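Long-range contacts in 2-hydroxyisobutyryl-CoA synthetase (Aquincola tertiaricarbonis, PDB 6HDY), which belongs to the ANL superfamily of AMP-binding enzymes, with a large AMP-binding domain followed by a smaller C-terminal domain: residues A90-V95 / M337-S342; G52-V57 / V326-E331; K451-A456 / N481-S486; R401-R406 / L414-P419. All coordinates share one frame; numbering follows the deposited sequence.

Contact 1. Residues A90-V95 / M337-S342; sequences ARVPVV and MIRLLS
Val95 and the tips of Met337 and Leu340 make the apolar centre of this contact. Val95 CG1, anti to the backbone N (chi1 175°), meets Met337 CE at 3.8 Å, the two side chains crossing at about a right angle, and also touches Leu340 CD1. Val95 CG2 lies 3.3 Å from Ile338 O. Around this the backbones form a single bridge: Val95 N donates to Arg339 O (2.8 Å), and Leu341 N donates almost straight to Val95 O (2.9 Å). Arg339 and Leu340 form a G1 beta bulge opposite Tyr327 of strand 322-329, within the antiparallel sheet of the AMP-binding domain, and the loop after helix 85-91 docks here. Further out, one water donates to both Pro93 O and Ile338 O. At the polar edge Arg339 NE donates to Val92 O (2.9 Å) from above the carbonyl plane, NH2 adding a weak bond to the same oxygen. Val94 CG1 lies over one face of the Arg339 guanidinium, 3.5 Å from Arg339 NH2, while Arg339 NH1 forms a salt bridge with Glu307.

Contact 2. Residues G52-V57 / V326-E331; sequences GRLQQV and VYTHLE
Leu54 and Leu330 are pressed together where helix 43-64 packs against the end of strand 322-329, a helix-on-sheet contact at the antiparallel sheet of the AMP-binding domain. This side is tight: Leu54 CD1 lies 3.5 Å from Leu330 CD2, closer than usual for two methyls, and 3.7 Å from Thr328 CG2, the Leu54 and Thr328 side chains meeting at about a right angle. Phe88 of helix 85-91 touches both Leu54 and Thr328. One helical turn on, Val57 sets CG1 at 3.7 Å from His329 O. The other side is polar and includes a water. Arg53 bends at chi2 and chi3 (55° and 52°), its CG packing on Leu330 CB and its NE donating to Gln56 OE1, which helps fix the rotation of the guanidinium. Arg38 and Tyr21 hold the Glu331 carboxylate, which lies nearly coplanar with that guanidinium but beyond salt-bridge distance; a water accepts from Arg53 NH1 and donates to Glu331 OE2. Arg53 NH1 also donates to Leu330 O at 3.1 Å, from above the carbonyl plane.

Contact 3. Residues K451-A456 / N481-S486; sequences KVELVA and NQQLQS
Leu484 supplies the apolar part of this contact, reaching from the C-terminal helix to strand 450-454 with its two methyls on neighbouring parts of the strand. Leu484 CD1 lies 3.8 Å from Lys451 CB, while Leu484 CD2 touches Glu453 CB at 4.0 Å and approaches Val452 O. The Lys451 and Leu484 side chains slide past each other in opposite directions, so that the lysine's aliphatic part also packs on the leucine, with Lys451 CD 4.1 Å from Leu484 CB.

Hydrogen bonding across the contact comes from the end of that same lysine. The Lys451 chain, extended beyond CG, carries its NZ past Leu484, and Lys451 NZ donates to Asn481 OD1 at 3.0 Å. The donor is tilted 30° from the plane of the amide carbonyl, and the two side chains cross at about a right angle. Glu412 is a long, weak ionic partner of Lys451.

Glu453 and Gln483 merely come near each other. Their carboxylate and amide planes stand 77° apart, and Glu453 OE1 lies 3.6 Å from both Gln483 OE1 and Gln483 NE2; the carboxylate's stronger partner is Arg416 on the adjacent strand.

The axes of strand segment 451-454 and helix segment 481-486 approach to 9.7 Å at 86°; helix 474-486 thus crosses the edge strand of the mixed sheet, a near-perpendicular helix-on-sheet packing at the surface of the C-terminal domain.

Contact 4. Residues R401-R406 / L414-P419; sequences RIVITR and LLRVEP
A beta hairpin of the C-terminal domain, made of strands 399-403 and 413-419, sets Arg401 beside Arg416 as an antiparallel hydrogen-bonded pair; the axes of its segments 401-403 and 414-419 run at 158° to each other with a closest approach of 4.9 Å. Two backbone bonds close the pair: Arg401 N donates to Arg416 O at 2.9 Å, and Arg416 N returns a nearly straight bond to Arg401 O at 3.0 Å. The next pair, Ile402 with Leu415, is non-hydrogen-bonded, and here side chains do the work. Ile402 CG1, held anti to the carbonyl carbon (chi1 -50°), is thereby placed where it meets Leu415 CD2 at 3.8 Å, the two side chains lying side by side and pointing the same way. Leu415 CA also approaches Arg401 O in a CA-H...O contact of 3.5 Å. Beyond it Val403 N donates to Leu414 O at 3.0 Å. In place of a direct bond in the reverse direction, a water accepts from Leu414 N at 2.9 Å and donates to Val403 O.

Arg401, Val403, Leu414 and Arg416 share one face of the sheet, where Arg401 pairs with Glu399 and Arg416 forms a salt bridge with Glu453; Leu414 there meets Phe477 and Asn481 of helix 474-486. On the other face Leu415 packs on Val442 of helix 428-446. Strand 470-471 flanks 399-403, and strand 450-454 flanks 413-419.

In the fold
Contacts 1 and 2 belong to one region of the AMP-binding domain, their centres 11 Å apart, and their segments alternate along the chain. They share the antiparallel sheet in which strands 322-329 and 340-347 are neighbours; Arg339 N to Thr328 OG1, probably a hydrogen bond, links them directly. Contacts 4 and 3 follow in that order in the C-terminal domain, their centres 9 Å apart on the mixed sheet, where strand 413-419 lies beside 450-454. Contacts 2 and 3 lie on opposite sides of the chain's centre, about 51 Å apart between centres. An early helix and the loop after another thus meet two late, neighbouring strands, whereas contacts 3 and 4 join segments only 25 and 8 residues apart.

Contact 1. Residues A90-V95 / M337-S342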
loop_
_atom_site.group_PDB
_atom_site.type_symbol
_atom_site.label_atom_id
_atom_site.label_comp_id
_atom_site.label_asym_id
_atom_site.label_seq_id
_atom_site.Cartn_x
_atom_site.Cartn_y
_atom_site.Cartn_z
ATOM N N ALA A 90 -35.353 -17.712 6.381
ATOM C CA ALA A 90 -36.685 -17.493 5.833
ATOM C C ALA A 90 -37.237 -16.086 6.033
ATOM O O ALA A 90 -37.872 -15.557 5.117
ATOM C CB ALA A 90 -37.654 -18.527 6.400
ATOM N N ARG A 91 -37.012 -15.485 7.220
ATOM C CA ARG A 91 -37.571 -14.176 7.567
ATOM C C ARG A 91 -36.692 -12.986 7.224
ATOM O O ARG A 91 -37.221 -11.932 6.855
ATOM C CB ARG A 91 -37.970 -14.112 9.057
ATOM C CG ARG A 91 -38.916 -15.202 9.517
ATOM C CD ARG A 91 -39.106 -15.149 11.022
ATOM N NE ARG A 91 -40.055 -16.163 11.483
ATOM C CZ ARG A 91 -41.373 -15.998 11.532
ATOM N NH1 ARG A 91 -42.154 -16.980 11.963
ATOM N NH2 ARG A 91 -41.922 -14.847 11.153
ATOM N N VAL A 92 -35.365 -13.135 7.387
ATOM C CA VAL A 92 -34.412 -12.051 7.152
ATOM C C VAL A 92 -34.120 -11.886 5.650
ATOM O O VAL A 92 -33.564 -12.797 5.025
ATOM C CB VAL A 92 -33.124 -12.176 8.015
ATOM C CG1 VAL A 92 -32.214 -10.958 7.854
ATOM C CG2 VAL A 92 -33.456 -12.406 9.483
ATOM N N PRO A 93 -34.483 -10.718 5.055
ATOM C CA PRO A 93 -34.180 -10.502 3.627
ATOM C C PRO A 93 -32.677 -10.352 3.390
ATOM O O PRO A 93 -31.976 -9.766 4.228
ATOM C CB PRO A 93 -34.923 -9.201 3.308
ATOM C CG PRO A 93 -34.947 -8.461 4.603
ATOM C CD PRO A 93 -35.113 -9.518 5.659
ATOM N N VAL A 94 -32.181 -10.889 2.268
ATOM C CA VAL A 94 -30.767 -10.748 1.929
ATOM C C VAL A 94 -30.441 -9.309 1.510
ATOM O O VAL A 94 -31.271 -8.618 0.911
ATOM C CB VAL A 94 -30.250 -11.755 0.866
ATOM C CG1 VAL A 94 -30.295 -13.178 1.383
ATOM C CG2 VAL A 94 -30.994 -11.619 -0.469
ATOM N N VAL A 95 -29.222 -8.879 1.802
ATOM C CA VAL A 95 -28.720 -7.577 1.379
ATOM C C VAL A 95 -28.024 -7.805 0.038
ATOM O O VAL A 95 -27.288 -8.770 -0.103
ATOM C CB VAL A 95 -27.734 -6.981 2.409
ATOM C CG1 VAL A 95 -27.114 -5.676 1.881
ATOM C CG2 VAL A 95 -28.419 -6.772 3.761
ATOM N N MET A 337 -22.600 -6.487 8.063
ATOM C CA MET A 337 -23.322 -7.118 6.963
ATOM C C MET A 337 -24.157 -8.261 7.503
ATOM O O MET A 337 -23.617 -9.177 8.128
ATOM C CB MET A 337 -22.356 -7.654 5.893
ATOM C CG MET A 337 -21.599 -6.607 5.099
ATOM S SD MET A 337 -22.526 -5.371 4.167
ATOM C CE MET A 337 -23.815 -6.197 3.618
ATOM N N ILE A 338 -25.481 -8.173 7.319
ATOM C CA ILE A 338 -26.403 -9.200 7.802
ATOM C C ILE A 338 -27.106 -9.821 6.610
ATOM O O ILE A 338 -27.993 -9.217 6.004
ATOM C CB ILE A 338 -27.382 -8.712 8.917
ATOM C CG1 ILE A 338 -26.620 -7.993 10.053
ATOM C CG2 ILE A 338 -28.201 -9.889 9.465
ATOM C CD1 ILE A 338 -27.465 -7.189 10.947
ATOM N N ARG A 339 -26.696 -11.039 6.292
ATOM C CA ARG A 339 -27.201 -11.824 5.179
ATOM C C ARG A 339 -26.907 -11.132 3.852
ATOM O O ARG A 339 -27.801 -10.910 3.044
ATOM C CB ARG A 339 -28.691 -12.229 5.372
ATOM C CG ARG A 339 -28.784 -13.444 6.255
ATOM C CD ARG A 339 -30.171 -13.956 6.566
ATOM N NE ARG A 339 -31.033 -14.148 5.401
ATOM C CZ ARG A 339 -31.089 -15.246 4.655
ATOM N NH1 ARG A 339 -30.270 -16.265 4.893
ATOM N NH2 ARG A 339 -31.947 -15.326 3.651
ATOM N N LEU A 340 -25.632 -10.794 3.622
ATOM C CA LEU A 340 -25.230 -10.229 2.329
ATOM C C LEU A 340 -25.098 -11.360 1.305
ATOM O O LEU A 340 -24.418 -12.366 1.552
ATOM C CB LEU A 340 -23.928 -9.396 2.399
ATOM C CG LEU A 340 -23.294 -8.880 1.073
ATOM C CD1 LEU A 340 -24.151 -7.784 0.422
ATOM C CD2 LEU A 340 -21.867 -8.367 1.304
ATOM N N LEU A 341 -25.791 -11.181 0.172
ATOM C CA LEU A 341 -25.794 -12.087 -0.963
ATOM C C LEU A 341 -24.460 -11.901 -1.729
ATOM O O LEU A 341 -24.144 -10.791 -2.142
ATOM C CB LEU A 341 -27.018 -11.782 -1.855
ATOM C CG LEU A 341 -27.127 -12.521 -3.206
ATOM C CD1 LEU A 341 -27.195 -14.031 -3.012
ATOM C CD2 LEU A 341 -28.351 -12.052 -3.977
ATOM N N SER A 342 -23.659 -12.971 -1.857
ATOM C CA SER A 342 -22.364 -12.888 -2.540
ATOM C C SER A 342 -22.514 -12.841 -4.039
ATOM O O SER A 342 -21.766 -12.127 -4.705
ATOM C CB SER A 342 -21.461 -14.052 -2.151
ATOM O OG SER A 342 -21.942 -15.261 -2.716
HETATM O O HOH W 1 -30.566 -8.308 6.101
#

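Contact 2. Residues G52-V57 / V326-E331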
loop_
_atom_site.group_PDB
_atom_site.type_symbol
_atom_site.label_atom_id
_atom_site.label_comp_id
_atom_site.label_asym_id
_atom_site.label_seq_id
_atom_site.Cartn_x
_atom_site.Cartn_y
_atom_site.Cartn_z
ATOM N N GLY A 52 -27.445 -17.179 19.180
ATOM C CA GLY A 52 -27.406 -16.247 20.302
ATOM C C GLY A 52 -26.772 -14.933 19.892
ATOM O O GLY A 52 -27.327 -13.860 20.144
ATOM N N ARG A 53 -25.631 -15.022 19.192
ATOM C CA ARG A 53 -24.902 -13.860 18.674
ATOM C C ARG A 53 -25.718 -13.128 17.601
ATOM O O ARG A 53 -25.730 -11.900 17.562
ATOM C CB ARG A 53 -23.540 -14.293 18.089
ATOM C CG ARG A 53 -22.716 -13.125 17.487
ATOM C CD ARG A 53 -22.454 -11.955 18.445
ATOM N NE ARG A 53 -21.888 -12.406 19.717
ATOM C CZ ARG A 53 -20.606 -12.696 19.897
ATOM N NH1 ARG A 53 -19.733 -12.533 18.904
ATOM N NH2 ARG A 53 -20.180 -13.128 21.071
ATOM N N LEU A 54 -26.364 -13.907 16.721
ATOM C CA LEU A 54 -27.208 -13.463 15.613
ATOM C C LEU A 54 -28.306 -12.557 16.145
ATOM O O LEU A 54 -28.578 -11.518 15.551
ATOM C CB LEU A 54 -27.801 -14.708 14.915
ATOM C CG LEU A 54 -27.521 -14.968 13.426
ATOM C CD1 LEU A 54 -26.311 -14.231 12.879
ATOM C CD2 LEU A 54 -27.472 -16.452 13.116
ATOM N N GLN A 55 -28.865 -12.904 17.308
ATOM C CA GLN A 55 -29.896 -12.130 17.995
ATOM C C GLN A 55 -29.322 -10.792 18.484
ATOM O O GLN A 55 -29.940 -9.744 18.272
ATOM C CB GLN A 55 -30.486 -12.939 19.164
ATOM C CG GLN A 55 -31.277 -14.162 18.694
ATOM C CD GLN A 55 -31.515 -15.164 19.801
ATOM O OE1 GLN A 55 -30.615 -15.511 20.571
ATOM N NE2 GLN A 55 -32.732 -15.671 19.887
ATOM N N GLN A 56 -28.110 -10.835 19.090
ATOM C CA GLN A 56 -27.377 -9.664 19.575
ATOM C C GLN A 56 -27.099 -8.702 18.406
ATOM O O GLN A 56 -27.409 -7.528 18.518
ATOM C CB GLN A 56 -26.041 -10.077 20.232
ATOM C CG GLN A 56 -26.130 -10.820 21.545
ATOM C CD GLN A 56 -24.758 -11.089 22.140
ATOM O OE1 GLN A 56 -24.200 -12.188 21.980
ATOM N NE2 GLN A 56 -24.206 -10.111 22.883
ATOM N N VAL A 57 -26.550 -9.220 17.278
ATOM C CA VAL A 57 -26.194 -8.458 16.065
ATOM C C VAL A 57 -27.428 -7.756 15.459
ATOM O O VAL A 57 -27.376 -6.556 15.168
ATOM C CB VAL A 57 -25.423 -9.351 15.042
ATOM C CG1 VAL A 57 -25.222 -8.640 13.696
ATOM C CG2 VAL A 57 -24.071 -9.786 15.618
ATOM N N VAL A 326 -24.191 -16.693 1.384
ATOM C CA VAL A 326 -24.886 -15.571 2.025
ATOM C C VAL A 326 -24.155 -15.446 3.360
ATOM O O VAL A 326 -23.975 -16.461 4.048
ATOM C CB VAL A 326 -26.425 -15.796 2.160
ATOM C CG1 VAL A 326 -27.078 -14.782 3.113
ATOM C CG2 VAL A 326 -27.111 -15.771 0.793
ATOM N N TYR A 327 -23.660 -14.220 3.686
ATOM C CA TYR A 327 -22.817 -14.020 4.862
ATOM C C TYR A 327 -23.340 -13.034 5.877
ATOM O O TYR A 327 -23.936 -12.023 5.512
ATOM C CB TYR A 327 -21.414 -13.558 4.443
ATOM C CG TYR A 327 -20.678 -14.408 3.433
ATOM C CD1 TYR A 327 -20.006 -15.568 3.822
ATOM C CD2 TYR A 327 -20.548 -13.994 2.109
ATOM C CE1 TYR A 327 -19.240 -16.303 2.913
ATOM C CE2 TYR A 327 -19.769 -14.709 1.197
ATOM C CZ TYR A 327 -19.123 -15.867 1.603
ATOM O OH TYR A 327 -18.380 -16.592 0.703
ATOM N N THR A 328 -23.033 -13.302 7.167
ATOM C CA THR A 328 -23.379 -12.437 8.295
ATOM C C THR A 328 -22.195 -12.288 9.255
ATOM O O THR A 328 -21.653 -13.292 9.725
ATOM C CB THR A 328 -24.667 -12.907 9.018
ATOM O OG1 THR A 328 -25.758 -12.965 8.088
ATOM C CG2 THR A 328 -25.036 -12.000 10.193
ATOM N N HIS A 329 -21.819 -11.021 9.552
ATOM C CA HIS A 329 -20.800 -10.657 10.537
ATOM C C HIS A 329 -21.275 -10.990 11.940
ATOM O O HIS A 329 -22.381 -10.587 12.334
ATOM C CB HIS A 329 -20.485 -9.125 10.504
ATOM C CG HIS A 329 -19.588 -8.711 9.375
ATOM N ND1 HIS A 329 -19.985 -7.767 8.441
ATOM C CD2 HIS A 329 -18.326 -9.106 9.088
ATOM C CE1 HIS A 329 -18.963 -7.631 7.612
ATOM N NE2 HIS A 329 -17.946 -8.426 7.956
ATOM N N LEU A 330 -20.418 -11.663 12.730
ATOM C CA LEU A 330 -20.772 -11.914 14.144
ATOM C C LEU A 330 -19.934 -11.054 15.124
ATOM O O LEU A 330 -20.237 -10.996 16.316
ATOM C CB LEU A 330 -20.649 -13.417 14.490
ATOM C CG LEU A 330 -21.446 -14.409 13.639
ATOM C CD1 LEU A 330 -21.203 -15.816 14.107
ATOM C CD2 LEU A 330 -22.923 -14.093 13.669
ATOM N N GLU A 331 -18.897 -10.369 14.616
ATOM C CA GLU A 331 -17.949 -9.597 15.415
ATOM C C GLU A 331 -17.613 -8.233 14.810
ATOM O O GLU A 331 -16.441 -7.829 14.816
ATOM C CB GLU A 331 -16.667 -10.428 15.646
ATOM C CG GLU A 331 -16.856 -11.671 16.510
ATOM C CD GLU A 331 -15.603 -12.428 16.901
ATOM O OE1 GLU A 331 -14.553 -12.248 16.247
ATOM O OE2 GLU A 331 -15.670 -13.204 17.877
HETATM O O HOH W 2 -17.182 -12.834 19.977
#

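Contact 3. Residues K451-A456 / N481-S486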
loop_
_atom_site.group_PDB
_atom_site.type_symbol
_atom_site.label_atom_id
_atom_site.label_comp_id
_atom_site.label_asym_id
_atom_site.label_seq_id
_atom_site.Cartn_x
_atom_site.Cartn_y
_atom_site.Cartn_z
ATOM N N LYS A 451 -13.642 -23.511 -30.702
ATOM C CA LYS A 451 -12.732 -22.997 -31.720
ATOM C C LYS A 451 -11.538 -22.340 -30.987
ATOM O O LYS A 451 -11.745 -21.471 -30.134
ATOM C CB LYS A 451 -13.431 -21.970 -32.612
ATOM C CG LYS A 451 -14.207 -22.577 -33.768
ATOM C CD LYS A 451 -14.824 -21.492 -34.648
ATOM C CE LYS A 451 -15.338 -22.046 -35.960
ATOM N NZ LYS A 451 -16.036 -21.006 -36.754
ATOM N N VAL A 452 -10.302 -22.781 -31.296
ATOM C CA VAL A 452 -9.075 -22.259 -30.696
ATOM C C VAL A 452 -8.240 -21.495 -31.725
ATOM O O VAL A 452 -7.929 -22.020 -32.785
ATOM C CB VAL A 452 -8.227 -23.363 -29.996
ATOM C CG1 VAL A 452 -6.954 -22.783 -29.362
ATOM C CG2 VAL A 452 -9.038 -24.128 -28.953
ATOM N N GLU A 453 -7.860 -20.269 -31.394
ATOM C CA GLU A 453 -6.924 -19.479 -32.184
ATOM C C GLU A 453 -5.661 -19.393 -31.304
ATOM O O GLU A 453 -5.777 -19.039 -30.126
ATOM C CB GLU A 453 -7.462 -18.058 -32.462
ATOM C CG GLU A 453 -6.540 -17.251 -33.374
ATOM C CD GLU A 453 -6.567 -15.736 -33.260
ATOM O OE1 GLU A 453 -5.943 -15.070 -34.118
ATOM O OE2 GLU A 453 -7.185 -15.212 -32.307
ATOM N N LEU A 454 -4.480 -19.754 -31.844
ATOM C CA LEU A 454 -3.253 -19.623 -31.059
ATOM C C LEU A 454 -2.717 -18.218 -31.213
ATOM O O LEU A 454 -2.772 -17.642 -32.311
ATOM C CB LEU A 454 -2.136 -20.601 -31.489
ATOM C CG LEU A 454 -2.304 -22.097 -31.218
ATOM C CD1 LEU A 454 -1.115 -22.860 -31.757
ATOM C CD2 LEU A 454 -2.497 -22.390 -29.735
ATOM N N VAL A 455 -2.177 -17.673 -30.115
ATOM C CA VAL A 455 -1.503 -16.380 -30.101
ATOM C C VAL A 455 -0.027 -16.643 -29.736
ATOM O O VAL A 455 0.302 -17.721 -29.235
ATOM C CB VAL A 455 -2.166 -15.302 -29.196
ATOM C CG1 VAL A 455 -3.538 -14.887 -29.727
ATOM C CG2 VAL A 455 -2.230 -15.734 -27.727
ATOM N N ALA A 456 0.847 -15.659 -30.000
ATOM C CA ALA A 456 2.273 -15.745 -29.738
ATOM C C ALA A 456 2.547 -15.968 -28.248
ATOM O O ALA A 456 1.853 -15.391 -27.421
ATOM C CB ALA A 456 2.959 -14.461 -30.201
ATOM N N ASN A 481 -14.925 -15.096 -34.947
ATOM C CA ASN A 481 -15.636 -16.214 -35.573
ATOM C C ASN A 481 -15.429 -16.220 -37.095
ATOM O O ASN A 481 -15.018 -17.240 -37.647
ATOM C CB ASN A 481 -17.127 -16.206 -35.207
ATOM C CG ASN A 481 -17.727 -17.591 -35.082
ATOM O OD1 ASN A 481 -17.034 -18.622 -35.142
ATOM N ND2 ASN A 481 -19.031 -17.648 -34.885
ATOM N N GLN A 482 -15.657 -15.054 -37.748
ATOM C CA GLN A 482 -15.468 -14.798 -39.173
ATOM C C GLN A 482 -14.004 -15.053 -39.605
ATOM O O GLN A 482 -13.786 -15.609 -40.683
ATOM C CB GLN A 482 -15.860 -13.351 -39.486
ATOM C CG GLN A 482 -17.373 -13.088 -39.552
ATOM C CD GLN A 482 -17.744 -11.641 -39.301
ATOM O OE1 GLN A 482 -16.955 -10.722 -39.514
ATOM N NE2 GLN A 482 -18.969 -11.403 -38.851
ATOM N N GLN A 483 -13.010 -14.642 -38.773
ATOM C CA GLN A 483 -11.583 -14.852 -39.039
ATOM C C GLN A 483 -11.254 -16.363 -38.946
ATOM O O GLN A 483 -10.508 -16.873 -39.784
ATOM C CB GLN A 483 -10.718 -14.050 -38.039
ATOM C CG GLN A 483 -9.201 -14.153 -38.286
ATOM C CD GLN A 483 -8.343 -13.901 -37.060
ATOM O OE1 GLN A 483 -8.801 -13.942 -35.908
ATOM N NE2 GLN A 483 -7.055 -13.679 -37.283
ATOM N N LEU A 484 -11.820 -17.055 -37.920
ATOM C CA LEU A 484 -11.679 -18.489 -37.648
ATOM C C LEU A 484 -12.417 -19.346 -38.668
ATOM O O LEU A 484 -12.078 -20.517 -38.824
ATOM C CB LEU A 484 -12.164 -18.843 -36.233
ATOM C CG LEU A 484 -11.185 -18.620 -35.075
ATOM C CD1 LEU A 484 -11.916 -18.636 -33.750
ATOM C CD2 LEU A 484 -10.083 -19.680 -35.055
ATOM N N GLN A 485 -13.426 -18.779 -39.352
ATOM C CA GLN A 485 -14.164 -19.471 -40.400
ATOM C C GLN A 485 -13.339 -19.415 -41.695
ATOM O O GLN A 485 -13.363 -20.367 -42.479
ATOM C CB GLN A 485 -15.544 -18.834 -40.609
ATOM C CG GLN A 485 -16.614 -19.311 -39.636
ATOM C CD GLN A 485 -17.865 -18.469 -39.739
ATOM O OE1 GLN A 485 -17.936 -17.354 -39.228
ATOM N NE2 GLN A 485 -18.873 -18.970 -40.428
ATOM N N SER A 486 -12.596 -18.305 -41.909
ATOM C CA SER A 486 -11.754 -18.111 -43.098
ATOM C C SER A 486 -10.453 -18.932 -43.062
ATOM O O SER A 486 -10.053 -19.469 -44.099
ATOM C CB SER A 486 -11.434 -16.634 -43.297
ATOM O OG SER A 486 -12.555 -15.921 -43.790
#

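Contact 4. Residues R401-R406 / L414-P419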
loop_
_atom_site.group_PDB
_atom_site.type_symbol
_atom_site.label_atom_id
_atom_site.label_comp_id
_atom_site.label_asym_id
_atom_site.label_seq_id
_atom_site.Cartn_x
_atom_site.Cartn_y
_atom_site.Cartn_z
ATOM N N ARG A 401 -7.796 -16.224 -23.425
ATOM C CA ARG A 401 -8.943 -15.326 -23.378
ATOM C C ARG A 401 -10.137 -16.124 -23.888
ATOM O O ARG A 401 -9.991 -16.999 -24.755
ATOM C CB ARG A 401 -8.762 -14.073 -24.257
ATOM C CG ARG A 401 -7.724 -13.032 -23.799
ATOM C CD ARG A 401 -8.145 -12.149 -22.624
ATOM N NE ARG A 401 -7.529 -12.677 -21.423
ATOM C CZ ARG A 401 -6.571 -12.082 -20.729
ATOM N NH1 ARG A 401 -6.202 -10.840 -21.014
ATOM N NH2 ARG A 401 -5.996 -12.709 -19.727
ATOM N N ILE A 402 -11.310 -15.846 -23.324
ATOM C CA ILE A 402 -12.585 -16.418 -23.750
ATOM C C ILE A 402 -13.307 -15.243 -24.422
ATOM O O ILE A 402 -13.389 -14.168 -23.824
ATOM C CB ILE A 402 -13.395 -17.020 -22.575
ATOM C CG1 ILE A 402 -12.537 -17.971 -21.715
ATOM C CG2 ILE A 402 -14.664 -17.698 -23.070
ATOM C CD1 ILE A 402 -13.030 -18.102 -20.280
ATOM N N VAL A 403 -13.702 -15.404 -25.703
ATOM C CA VAL A 403 -14.383 -14.358 -26.472
ATOM C C VAL A 403 -15.856 -14.759 -26.646
ATOM O O VAL A 403 -16.161 -15.797 -27.243
ATOM C CB VAL A 403 -13.667 -13.957 -27.799
ATOM C CG1 VAL A 403 -14.459 -12.904 -28.559
ATOM C CG2 VAL A 403 -12.247 -13.451 -27.533
ATOM N N ILE A 404 -16.755 -13.970 -26.032
ATOM C CA ILE A 404 -18.196 -14.252 -26.024
ATOM C C ILE A 404 -19.050 -13.068 -26.459
ATOM O O ILE A 404 -18.561 -11.954 -26.659
ATOM C CB ILE A 404 -18.690 -14.794 -24.626
ATOM C CG1 ILE A 404 -18.788 -13.652 -23.559
ATOM C CG2 ILE A 404 -17.875 -16.006 -24.122
ATOM C CD1 ILE A 404 -19.658 -13.956 -22.307
ATOM N N THR A 405 -20.351 -13.333 -26.577
ATOM C CA THR A 405 -21.392 -12.343 -26.788
ATOM C C THR A 405 -22.592 -12.694 -25.913
ATOM O O THR A 405 -23.048 -13.841 -25.925
ATOM C CB THR A 405 -21.713 -12.093 -28.276
ATOM O OG1 THR A 405 -22.557 -10.947 -28.326
ATOM C CG2 THR A 405 -22.397 -13.290 -28.980
ATOM N N ARG A 406 -23.077 -11.739 -25.122
ATOM C CA ARG A 406 -24.274 -12.022 -24.322
ATOM C C ARG A 406 -25.519 -11.437 -24.987
ATOM O O ARG A 406 -26.629 -11.631 -24.493
ATOM C CB ARG A 406 -24.123 -11.627 -22.841
ATOM C CG ARG A 406 -23.311 -12.670 -22.065
ATOM C CD ARG A 406 -23.616 -12.684 -20.575
ATOM N NE ARG A 406 -22.616 -13.433 -19.807
ATOM C CZ ARG A 406 -21.480 -12.911 -19.363
ATOM N NH1 ARG A 406 -21.174 -11.645 -19.622
ATOM N NH2 ARG A 406 -20.626 -13.657 -18.674
ATOM N N LEU A 414 -15.327 -19.603 -28.417
ATOM C CA LEU A 414 -14.154 -19.020 -29.071
ATOM C C LEU A 414 -13.065 -18.794 -28.016
ATOM O O LEU A 414 -13.296 -18.091 -27.019
ATOM C CB LEU A 414 -14.475 -17.701 -29.825
ATOM C CG LEU A 414 -15.571 -17.704 -30.911
ATOM C CD1 LEU A 414 -15.681 -16.344 -31.559
ATOM C CD2 LEU A 414 -15.315 -18.758 -31.990
ATOM N N LEU A 415 -11.884 -19.409 -28.230
ATOM C CA LEU A 415 -10.745 -19.291 -27.312
ATOM C C LEU A 415 -9.499 -18.802 -28.033
ATOM O O LEU A 415 -9.256 -19.201 -29.169
ATOM C CB LEU A 415 -10.449 -20.631 -26.606
ATOM C CG LEU A 415 -11.557 -21.284 -25.745
ATOM C CD1 LEU A 415 -11.101 -22.652 -25.223
ATOM C CD2 LEU A 415 -11.953 -20.380 -24.534
ATOM N N ARG A 416 -8.742 -17.898 -27.388
ATOM C CA ARG A 416 -7.453 -17.382 -27.853
ATOM C C ARG A 416 -6.502 -17.982 -26.830
ATOM O O ARG A 416 -6.570 -17.619 -25.654
ATOM C CB ARG A 416 -7.376 -15.837 -27.845
ATOM C CG ARG A 416 -8.380 -15.133 -28.786
ATOM C CD ARG A 416 -7.977 -13.681 -29.023
ATOM N NE ARG A 416 -7.080 -13.587 -30.176
ATOM C CZ ARG A 416 -6.241 -12.585 -30.434
ATOM N NH1 ARG A 416 -6.152 -11.550 -29.604
ATOM N NH2 ARG A 416 -5.471 -12.619 -31.518
ATOM N N VAL A 417 -5.708 -18.991 -27.242
ATOM C CA VAL A 417 -4.838 -19.721 -26.320
ATOM C C VAL A 417 -3.346 -19.573 -26.657
ATOM O O VAL A 417 -2.937 -19.695 -27.817
ATOM C CB VAL A 417 -5.268 -21.219 -26.222
ATOM C CG1 VAL A 417 -4.365 -22.011 -25.285
ATOM C CG2 VAL A 417 -6.729 -21.357 -25.795
ATOM N N GLU A 418 -2.542 -19.319 -25.626
ATOM C CA GLU A 418 -1.099 -19.253 -25.768
ATOM C C GLU A 418 -0.503 -20.667 -25.684
ATOM O O GLU A 418 -0.801 -21.389 -24.730
ATOM C CB GLU A 418 -0.473 -18.411 -24.637
ATOM C CG GLU A 418 -0.022 -17.022 -25.045
ATOM C CD GLU A 418 0.663 -16.236 -23.947
ATOM O OE1 GLU A 418 1.501 -16.826 -23.226
ATOM O OE2 GLU A 418 0.424 -15.010 -23.860
ATOM N N PRO A 419 0.360 -21.074 -26.644
ATOM C CA PRO A 419 1.123 -22.328 -26.463
ATOM C C PRO A 419 2.394 -21.995 -25.644
ATOM O O PRO A 419 2.749 -20.817 -25.505
ATOM C CB PRO A 419 1.530 -22.679 -27.889
ATOM C CG PRO A 419 1.725 -21.322 -28.545
ATOM C CD PRO A 419 0.801 -20.342 -27.856
HETATM O O HOH W 3 -17.374 -18.141 -26.885
#